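Local coordinates for UPF0098 protein YbcL (PDB 1FUX), which is a periplasmic homodimer of unknown function, a bacterial homologue of the phosphatidylethanolamine-binding proteins that include a Raf kinase inhibitor protein, at residues 32-38 / 75-81; 45-51 / 123-129. All coordinates share one frame; numbering follows the deposited sequence.

Interaction 1: 32-38 / 75-81; sequences TSPSLTW and VTYLPVD
Leu36 and Leu78 pair through both of their amides: Leu78 N gives its hydrogen to Leu36 O at 2.9 Å, and Leu36 N returns the bond to Leu78 O, each donor lying in the carbonyl plane. Trp38 N continues the pairing with Thr76 O at 3.1 Å, tilted 29° from that plane. Past the strands the loops are still joined by one nearly linear bond, Asp81 N to Ser33 O at 2.8 Å. Two waters bridge further polar atoms of the loops. One accepts from Ser33 N and donates to Asp81 OD1, while OD2 of the same carboxylate makes salt bridges with Lys89 and Arg84. The other accepts from Ser33 OG and donates to the backbone carbonyls of two prolines, Pro34 O and Pro79 O; Ser33 OG also bonds Gly83 N. With CG set between backbone N and carbonyl carbon (chi1 51°), Trp38 folds its indole over the backbone of Thr76 and Tyr77. Thr76 CA lies 3.7 Å from the centroid of the five-membered ring, a CH-pi contact over the face, while Leu78 CG meets the ring edge in plane, 3.9 Å from Trp38 CH2. A serine here would keep the backbone bond but would probably uncover the Thr76 backbone and cost Leu78 CG its contact with the indole edge. This is a short antiparallel strand pair at one margin of the small three-stranded sheet of this PEBP-family fold.

Interaction 2: 45-51 / 123-129; sequences TKSFAVT and KVWALKT
A classic beta bulge opens this antiparallel strand pair of the five-stranded sheet, with Lys46 and Ser47 both facing Leu127. Lys46 N points almost straight at Leu127 O, 2.8 Å away, and Leu127 N bonds to Ser47 O, so both polar backbone atoms of the leucine are satisfied, each by a different residue of the bulge. Ser47 adds a side-chain bond: its OG, held between backbone N and carbonyl carbon (chi1 70°), donates to Thr129 O at 2.7 Å in the carbonyl plane and ties down the chain leaving the strand. Beyond the bulge the regular pattern resumes, with reciprocal amide bonds joining Ala49 to Trp125 and Thr51 to Lys123.

On the face of Ala49 and Thr51, Trp125 turns its indole along the strands until NE1 reaches Thr51 OG1, 3.0 Å away and only 8° out of the ring plane. That bond helps fix the rotation of the indole and satisfies its buried N-H. Lys123 CE lies 3.5 Å above one face of the same ring, offset toward its rim. Leu127 CD1 packs against Ala49 CB at 3.8 Å, and Leu147 of helix 140-148 touches Ala49, Thr51 and Trp125 on this face. On the other face Val50 CG2 meets Val124 CG2 at 4.0 Å, while Phe48 CE2 lies 4.3 Å from Ala126 CB. Strands 47-54 and 118-127 are adjacent inner strands of the large antiparallel sheet of the phosphatidylethanolamine-binding protein fold, one face turned to a helix and the other to the smaller sheet.

Overall arrangement
Interactions 1 and 2 lie in two different sheets, their centres about 14 Å apart, and illustrate how two beta layers pack face to face. Side chains of the small sheet (interaction 1) and the large one (interaction 2) meet between them. Leu36 CD1 comes within 3.7 Å of Val50 CG1, and Leu78 CD1 within 3.9 Å of Val50 CG2, so both strands of interaction 1 rest on one valine of interaction 2. Farther along, the rings of Trp38 and Phe48 meet with planes at about 55°, and Trp38 also touches Val124. The segments alternate along the chain, 32-38, 45-51, 75-81, 123-129, so the chain passes from one sheet to the other and back between the paired segments.

Interaction 1: 32-38 / 75-81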
ATOM      1  N   THR A  32      10.711 -17.373  -3.325  1.00 10.35           N
ATOM      2  CA  THR A  32       9.967 -18.094  -4.350  1.00 11.91           C
ATOM      3  C   THR A  32       8.482 -18.240  -3.951  1.00 12.31           C
ATOM      4  O   THR A  32       8.300 -18.586  -2.801  1.00 13.06           O
ATOM      5  CB  THR A  32      10.519 -19.540  -4.451  1.00 13.91           C
ATOM      6  OG1 THR A  32      11.887 -19.431  -4.935  1.00 18.58           O
ATOM      7  CG2 THR A  32       9.797 -20.397  -5.471  1.00 16.97           C
ATOM      8  N   SER A  33       7.578 -18.057  -4.898  1.00 12.03           N
ATOM      9  CA  SER A  33       6.158 -18.182  -4.553  1.00 12.49           C
ATOM     10  C   SER A  33       5.823 -19.665  -4.449  1.00 12.25           C
ATOM     11  O   SER A  33       6.344 -20.456  -5.215  1.00 11.96           O
ATOM     12  CB  SER A  33       5.313 -17.578  -5.648  1.00 11.85           C
ATOM     13  OG  SER A  33       5.545 -18.102  -6.951  1.00 13.18           O
ATOM     14  N   PRO A  34       5.010 -20.025  -3.469  1.00 13.52           N
ATOM     15  CA  PRO A  34       4.541 -21.420  -3.391  1.00 13.33           C
ATOM     16  C   PRO A  34       3.507 -21.762  -4.436  1.00 14.51           C
ATOM     17  O   PRO A  34       2.768 -20.916  -4.973  1.00 15.72           O
ATOM     18  CB  PRO A  34       3.953 -21.413  -1.969  1.00 12.24           C
ATOM     19  CG  PRO A  34       3.287 -20.061  -1.917  1.00 11.13           C
ATOM     20  CD  PRO A  34       4.382 -19.132  -2.448  1.00 12.08           C
ATOM     21  N   SER A  35       3.380 -23.077  -4.764  1.00 14.41           N
ATOM     22  CA  SER A  35       2.348 -23.488  -5.695  1.00 16.11           C
ATOM     23  C   SER A  35       0.988 -23.334  -4.989  1.00 13.22           C
ATOM     24  O   SER A  35       0.905 -23.314  -3.776  1.00 14.67           O
ATOM     25  CB  SER A  35       2.452 -24.958  -6.160  1.00 16.27           C
ATOM     26  OG  SER A  35       2.271 -25.804  -5.023  1.00 18.43           O
ATOM     27  N   LEU A  36      -0.056 -23.246  -5.772  1.00 15.51           N
ATOM     28  CA  LEU A  36      -1.452 -23.125  -5.345  1.00 14.09           C
ATOM     29  C   LEU A  36      -2.339 -23.834  -6.376  1.00 14.46           C
ATOM     30  O   LEU A  36      -2.199 -23.674  -7.587  1.00 13.77           O
ATOM     31  CB  LEU A  36      -1.935 -21.646  -5.301  1.00 14.86           C
ATOM     32  CG  LEU A  36      -1.155 -20.770  -4.297  1.00 15.40           C
ATOM     33  CD1 LEU A  36      -1.374 -19.266  -4.529  1.00 16.76           C
ATOM     34  CD2 LEU A  36      -1.498 -21.106  -2.851  1.00 13.59           C
ATOM     35  N   THR A  37      -3.279 -24.640  -5.867  1.00 14.94           N
ATOM     36  CA  THR A  37      -4.210 -25.302  -6.785  1.00 15.58           C
ATOM     37  C   THR A  37      -5.652 -25.031  -6.231  1.00 13.75           C
ATOM     38  O   THR A  37      -5.862 -25.412  -5.091  1.00 16.27           O
ATOM     39  CB  THR A  37      -4.026 -26.835  -6.775  1.00 19.10           C
ATOM     40  OG1 THR A  37      -2.637 -27.127  -7.018  1.00 20.87           O
ATOM     41  CG2 THR A  37      -4.898 -27.502  -7.849  1.00 16.57           C
ATOM     42  N   TRP A  38      -6.463 -24.490  -7.056  1.00 14.27           N
ATOM     43  CA  TRP A  38      -7.832 -24.221  -6.579  1.00 18.99           C
ATOM     44  C   TRP A  38      -8.881 -25.091  -7.251  1.00 19.24           C
ATOM     45  O   TRP A  38      -8.739 -25.539  -8.402  1.00 22.20           O
ATOM     46  CB  TRP A  38      -8.104 -22.738  -6.768  1.00 15.76           C
ATOM     47  CG  TRP A  38      -7.841 -22.113  -8.084  1.00 14.53           C
ATOM     48  CD1 TRP A  38      -8.725 -21.910  -9.090  1.00 15.12           C
ATOM     49  CD2 TRP A  38      -6.602 -21.528  -8.552  1.00 15.34           C
ATOM     50  NE1 TRP A  38      -8.168 -21.237 -10.138  1.00 16.17           N
ATOM     51  CE2 TRP A  38      -6.835 -20.991  -9.812  1.00 16.16           C
ATOM     52  CE3 TRP A  38      -5.313 -21.405  -7.983  1.00 16.60           C
ATOM     53  CZ2 TRP A  38      -5.868 -20.337 -10.600  1.00 16.35           C
ATOM     54  CZ3 TRP A  38      -4.348 -20.753  -8.763  1.00 14.53           C
ATOM     55  CH2 TRP A  38      -4.609 -20.228 -10.051  1.00 14.71           C
ATOM     56  N   VAL A  75      -7.277 -21.916 -16.204  1.00 23.84           N
ATOM     57  CA  VAL A  75      -6.198 -22.461 -15.373  1.00 22.41           C
ATOM     58  C   VAL A  75      -6.609 -22.587 -13.923  1.00 19.80           C
ATOM     59  O   VAL A  75      -7.244 -21.702 -13.317  1.00 18.73           O
ATOM     60  CB  VAL A  75      -4.840 -21.862 -15.698  1.00 25.81           C
ATOM     61  CG1 VAL A  75      -4.703 -21.052 -17.005  1.00 23.89           C
ATOM     62  CG2 VAL A  75      -4.135 -21.175 -14.554  1.00 24.50           C
ATOM     63  N   THR A  76      -6.235 -23.659 -13.232  1.00 17.50           N
ATOM     64  CA  THR A  76      -6.582 -23.905 -11.838  1.00 18.00           C
ATOM     65  C   THR A  76      -5.326 -24.147 -11.001  1.00 16.08           C
ATOM     66  O   THR A  76      -5.348 -24.661  -9.898  1.00 17.40           O
ATOM     67  CB  THR A  76      -7.613 -25.023 -11.558  1.00 21.33           C
ATOM     68  OG1 THR A  76      -7.197 -26.233 -12.222  1.00 21.60           O
ATOM     69  CG2 THR A  76      -9.001 -24.647 -12.030  1.00 20.13           C
ATOM     70  N   TYR A  77      -4.195 -23.580 -11.506  1.00 15.29           N
ATOM     71  CA  TYR A  77      -2.962 -23.870 -10.803  1.00 14.55           C
ATOM     72  C   TYR A  77      -1.864 -22.839 -11.076  1.00 12.35           C
ATOM     73  O   TYR A  77      -1.778 -22.524 -12.224  1.00 15.24           O
ATOM     74  CB  TYR A  77      -2.403 -25.123 -11.532  1.00 15.87           C
ATOM     75  CG  TYR A  77      -1.069 -25.619 -11.037  1.00 17.00           C
ATOM     76  CD1 TYR A  77      -0.935 -25.959  -9.698  1.00 16.84           C
ATOM     77  CD2 TYR A  77       0.045 -25.761 -11.876  1.00 15.85           C
ATOM     78  CE1 TYR A  77       0.232 -26.424  -9.150  1.00 20.65           C
ATOM     79  CE2 TYR A  77       1.235 -26.247 -11.354  1.00 18.50           C
ATOM     80  CZ  TYR A  77       1.318 -26.565 -10.016  1.00 19.34           C
ATOM     81  OH  TYR A  77       2.471 -27.072  -9.468  1.00 24.70           O
ATOM     82  N   LEU A  78      -1.116 -22.525 -10.075  1.00 13.90           N
ATOM     83  CA  LEU A  78       0.093 -21.733 -10.187  1.00 15.63           C
ATOM     84  C   LEU A  78       1.214 -22.642  -9.693  1.00 14.23           C
ATOM     85  O   LEU A  78       1.286 -23.051  -8.540  1.00 12.17           O
ATOM     86  CB  LEU A  78       0.065 -20.461  -9.325  1.00 14.51           C
ATOM     87  CG  LEU A  78      -0.792 -19.338  -9.915  1.00 17.01           C
ATOM     88  CD1 LEU A  78      -0.526 -18.039  -9.116  1.00 17.84           C
ATOM     89  CD2 LEU A  78      -0.558 -19.096 -11.372  1.00 16.34           C
ATOM     90  N   PRO A  79       2.227 -22.807 -10.534  1.00 15.11           N
ATOM     91  CA  PRO A  79       3.374 -23.606 -10.116  1.00 16.79           C
ATOM     92  C   PRO A  79       4.291 -22.851  -9.180  1.00 17.55           C
ATOM     93  O   PRO A  79       4.209 -21.583  -9.117  1.00 16.78           O
ATOM     94  CB  PRO A  79       4.107 -23.916 -11.436  1.00 16.92           C
ATOM     95  CG  PRO A  79       3.703 -22.838 -12.357  1.00 19.13           C
ATOM     96  CD  PRO A  79       2.325 -22.340 -11.905  1.00 16.06           C
ATOM     97  N   VAL A  80       5.163 -23.581  -8.509  1.00 15.64           N
ATOM     98  CA  VAL A  80       6.183 -22.946  -7.652  1.00 15.29           C
ATOM     99  C   VAL A  80       7.010 -21.951  -8.495  1.00 13.86           C
ATOM    100  O   VAL A  80       7.221 -22.164  -9.680  1.00 12.04           O
ATOM    101  CB  VAL A  80       7.188 -23.934  -7.061  1.00 19.03           C
ATOM    102  CG1 VAL A  80       8.371 -23.231  -6.382  1.00 20.85           C
ATOM    103  CG2 VAL A  80       6.543 -24.828  -6.012  1.00 17.13           C
ATOM    104  N   ASP A  81       7.248 -20.795  -7.847  1.00 13.33           N
ATOM    105  CA  ASP A  81       7.995 -19.723  -8.510  1.00 13.35           C
ATOM    106  C   ASP A  81       7.251 -19.068  -9.641  1.00 12.32           C
ATOM    107  O   ASP A  81       7.906 -18.299 -10.381  1.00 13.87           O
ATOM    108  CB  ASP A  81       9.394 -20.231  -8.965  1.00 14.10           C
ATOM    109  CG  ASP A  81      10.433 -19.144  -8.964  1.00 17.02           C
ATOM    110  OD1 ASP A  81      10.336 -18.106  -8.259  1.00 15.15           O
ATOM    111  OD2 ASP A  81      11.448 -19.325  -9.674  1.00 17.96           O
TER
HETATM  112  O   HOH W   1       8.422 -16.387  -7.247  1.00 12.64           O
HETATM  113  O   HOH W   2       3.410 -19.758  -7.326  1.00 12.76           O

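Interaction 2: 45-51 / 123-129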
ATOM      1  N   THR A  45     -17.317 -17.621 -13.187  1.00 25.52           N
ATOM      2  CA  THR A  45     -15.890 -17.188 -13.233  1.00 24.28           C
ATOM      3  C   THR A  45     -15.308 -16.907 -14.591  1.00 26.50           C
ATOM      4  O   THR A  45     -15.386 -17.690 -15.544  1.00 27.04           O
ATOM      5  CB  THR A  45     -15.040 -18.233 -12.503  1.00 23.44           C
ATOM      6  OG1 THR A  45     -15.483 -18.503 -11.168  1.00 21.58           O
ATOM      7  CG2 THR A  45     -13.581 -17.774 -12.435  1.00 23.52           C
ATOM      8  N   LYS A  46     -14.650 -15.770 -14.853  1.00 25.43           N
ATOM      9  CA  LYS A  46     -14.065 -15.403 -16.124  1.00 27.15           C
ATOM     10  C   LYS A  46     -12.563 -15.089 -16.085  1.00 25.95           C
ATOM     11  O   LYS A  46     -11.921 -14.742 -17.077  1.00 25.79           O
ATOM     12  CB  LYS A  46     -14.783 -14.193 -16.743  1.00 29.04           C
ATOM     13  CG  LYS A  46     -16.216 -14.096 -16.273  1.00 32.63           C
ATOM     14  CD  LYS A  46     -17.220 -13.435 -17.151  1.00 35.39           C
ATOM     15  CE  LYS A  46     -18.177 -14.437 -17.810  1.00 36.02           C
ATOM     16  NZ  LYS A  46     -18.540 -13.830 -19.143  1.00 37.87           N
ATOM     17  N   SER A  47     -12.005 -15.181 -14.904  1.00 24.51           N
ATOM     18  CA  SER A  47     -10.587 -15.043 -14.651  1.00 22.93           C
ATOM     19  C   SER A  47     -10.314 -15.248 -13.143  1.00 20.63           C
ATOM     20  O   SER A  47     -11.211 -15.254 -12.285  1.00 20.63           O
ATOM     21  CB  SER A  47      -9.921 -13.769 -15.111  1.00 22.39           C
ATOM     22  OG  SER A  47     -10.357 -12.668 -14.323  1.00 21.45           O
ATOM     23  N   PHE A  48      -9.023 -15.475 -12.879  1.00 18.60           N
ATOM     24  CA  PHE A  48      -8.622 -15.655 -11.481  1.00 17.34           C
ATOM     25  C   PHE A  48      -7.524 -14.639 -11.095  1.00 16.02           C
ATOM     26  O   PHE A  48      -6.925 -14.015 -11.973  1.00 15.78           O
ATOM     27  CB  PHE A  48      -8.057 -17.063 -11.209  1.00 16.94           C
ATOM     28  CG  PHE A  48      -9.053 -18.178 -11.458  1.00 17.07           C
ATOM     29  CD1 PHE A  48      -9.050 -18.837 -12.693  1.00 19.22           C
ATOM     30  CD2 PHE A  48      -9.945 -18.535 -10.476  1.00 17.35           C
ATOM     31  CE1 PHE A  48      -9.971 -19.880 -12.880  1.00 18.95           C
ATOM     32  CE2 PHE A  48     -10.884 -19.553 -10.670  1.00 18.58           C
ATOM     33  CZ  PHE A  48     -10.865 -20.230 -11.891  1.00 17.95           C
ATOM     34  N   ALA A  49      -7.396 -14.466  -9.774  1.00 15.33           N
ATOM     35  CA  ALA A  49      -6.319 -13.531  -9.336  1.00 15.47           C
ATOM     36  C   ALA A  49      -5.746 -14.125  -8.079  1.00 14.14           C
ATOM     37  O   ALA A  49      -6.424 -14.915  -7.387  1.00 13.65           O
ATOM     38  CB  ALA A  49      -6.908 -12.148  -9.171  1.00 16.58           C
ATOM     39  N   VAL A  50      -4.470 -13.830  -7.754  1.00 12.70           N
ATOM     40  CA  VAL A  50      -3.918 -14.318  -6.495  1.00 12.84           C
ATOM     41  C   VAL A  50      -3.295 -13.083  -5.779  1.00 11.73           C
ATOM     42  O   VAL A  50      -2.614 -12.341  -6.480  1.00 12.55           O
ATOM     43  CB  VAL A  50      -2.837 -15.405  -6.654  1.00 13.83           C
ATOM     44  CG1 VAL A  50      -2.132 -15.752  -5.338  1.00 14.74           C
ATOM     45  CG2 VAL A  50      -3.565 -16.675  -7.143  1.00 13.52           C
ATOM     46  N   THR A  51      -3.530 -12.933  -4.486  1.00 12.95           N
ATOM     47  CA  THR A  51      -2.891 -11.822  -3.773  1.00 11.81           C
ATOM     48  C   THR A  51      -2.243 -12.412  -2.543  1.00 11.66           C
ATOM     49  O   THR A  51      -2.670 -13.421  -1.974  1.00 12.04           O
ATOM     50  CB  THR A  51      -3.835 -10.669  -3.328  1.00 13.15           C
ATOM     51  OG1 THR A  51      -4.932 -11.171  -2.555  1.00 14.24           O
ATOM     52  CG2 THR A  51      -4.349  -9.878  -4.536  1.00 13.17           C
ATOM     53  N   LYS A 123      -4.310 -15.569  -0.983  1.00 15.37           N
ATOM     54  CA  LYS A 123      -5.712 -15.623  -1.358  1.00 17.08           C
ATOM     55  C   LYS A 123      -5.947 -15.717  -2.846  1.00 16.19           C
ATOM     56  O   LYS A 123      -5.363 -15.021  -3.675  1.00 15.56           O
ATOM     57  CB  LYS A 123      -6.303 -14.290  -0.815  1.00 15.74           C
ATOM     58  CG  LYS A 123      -7.793 -14.027  -1.109  1.00 20.38           C
ATOM     59  CD  LYS A 123      -8.171 -12.985  -0.032  1.00 22.29           C
ATOM     60  CE  LYS A 123      -9.511 -12.325  -0.252  1.00 27.37           C
ATOM     61  NZ  LYS A 123      -9.652 -11.158   0.699  1.00 27.08           N
ATOM     62  N   VAL A 124      -6.807 -16.691  -3.259  1.00 14.47           N
ATOM     63  CA  VAL A 124      -7.161 -16.787  -4.649  1.00 14.39           C
ATOM     64  C   VAL A 124      -8.566 -16.223  -4.856  1.00 14.61           C
ATOM     65  O   VAL A 124      -9.455 -16.487  -4.039  1.00 16.36           O
ATOM     66  CB  VAL A 124      -7.177 -18.292  -5.115  1.00 17.42           C
ATOM     67  CG1 VAL A 124      -7.377 -18.249  -6.616  1.00 16.29           C
ATOM     68  CG2 VAL A 124      -5.845 -18.907  -4.710  1.00 18.84           C
ATOM     69  N   TRP A 125      -8.794 -15.479  -5.898  1.00 15.20           N
ATOM     70  CA  TRP A 125     -10.012 -14.812  -6.260  1.00 17.55           C
ATOM     71  C   TRP A 125     -10.597 -15.330  -7.574  1.00 16.97           C
ATOM     72  O   TRP A 125      -9.873 -15.389  -8.565  1.00 20.23           O
ATOM     73  CB  TRP A 125      -9.822 -13.299  -6.514  1.00 17.49           C
ATOM     74  CG  TRP A 125      -9.090 -12.583  -5.419  1.00 19.03           C
ATOM     75  CD1 TRP A 125      -7.801 -12.802  -5.002  1.00 17.21           C
ATOM     76  CD2 TRP A 125      -9.574 -11.479  -4.633  1.00 18.49           C
ATOM     77  NE1 TRP A 125      -7.459 -11.947  -3.966  1.00 16.36           N
ATOM     78  CE2 TRP A 125      -8.521 -11.098  -3.766  1.00 18.86           C
ATOM     79  CE3 TRP A 125     -10.791 -10.791  -4.622  1.00 17.93           C
ATOM     80  CZ2 TRP A 125      -8.675 -10.039  -2.875  1.00 20.29           C
ATOM     81  CZ3 TRP A 125     -10.935  -9.754  -3.716  1.00 19.56           C
ATOM     82  CH2 TRP A 125      -9.885  -9.392  -2.883  1.00 19.73           C
ATOM     83  N   ALA A 126     -11.887 -15.607  -7.562  1.00 17.84           N
ATOM     84  CA  ALA A 126     -12.659 -15.984  -8.738  1.00 19.35           C
ATOM     85  C   ALA A 126     -13.394 -14.704  -9.151  1.00 21.06           C
ATOM     86  O   ALA A 126     -14.166 -14.160  -8.338  1.00 21.24           O
ATOM     87  CB  ALA A 126     -13.710 -17.053  -8.509  1.00 19.98           C
ATOM     88  N   LEU A 127     -13.116 -14.192 -10.326  1.00 19.63           N
ATOM     89  CA  LEU A 127     -13.720 -12.924 -10.712  1.00 23.54           C
ATOM     90  C   LEU A 127     -14.724 -13.051 -11.857  1.00 27.14           C
ATOM     91  O   LEU A 127     -14.571 -13.869 -12.780  1.00 26.06           O
ATOM     92  CB  LEU A 127     -12.605 -11.975 -11.128  1.00 22.18           C
ATOM     93  CG  LEU A 127     -11.432 -11.871 -10.132  1.00 23.60           C
ATOM     94  CD1 LEU A 127     -10.249 -11.211 -10.813  1.00 23.02           C
ATOM     95  CD2 LEU A 127     -11.858 -11.166  -8.863  1.00 22.31           C
ATOM     96  N   LYS A 128     -15.676 -12.104 -11.843  1.00 26.87           N
ATOM     97  CA  LYS A 128     -16.708 -12.041 -12.864  1.00 30.36           C
ATOM     98  C   LYS A 128     -16.307 -11.310 -14.124  1.00 32.49           C
ATOM     99  O   LYS A 128     -17.166 -11.097 -14.998  1.00 34.67           O
ATOM    100  CB  LYS A 128     -17.967 -11.356 -12.290  1.00 31.35           C
ATOM    101  CG  LYS A 128     -17.853  -9.840 -12.144  1.00 32.83           C
ATOM    102  CD  LYS A 128     -19.096  -9.320 -11.424  1.00 35.32           C
ATOM    103  CE  LYS A 128     -18.884  -7.943 -10.818  1.00 37.22           C
ATOM    104  NZ  LYS A 128     -19.791  -7.731  -9.645  1.00 40.13           N
ATOM    105  N   THR A 129     -15.057 -10.930 -14.321  1.00 30.89           N
ATOM    106  CA  THR A 129     -14.595 -10.254 -15.502  1.00 30.53           C
ATOM    107  C   THR A 129     -13.374 -10.973 -16.106  1.00 30.03           C
ATOM    108  O   THR A 129     -12.636 -11.569 -15.328  1.00 27.23           O
ATOM    109  CB  THR A 129     -14.070  -8.831 -15.220  1.00 32.93           C
ATOM    110  OG1 THR A 129     -14.844  -8.288 -14.150  1.00 35.94           O
ATOM    111  CG2 THR A 129     -14.171  -8.032 -16.498  1.00 31.56           C
TER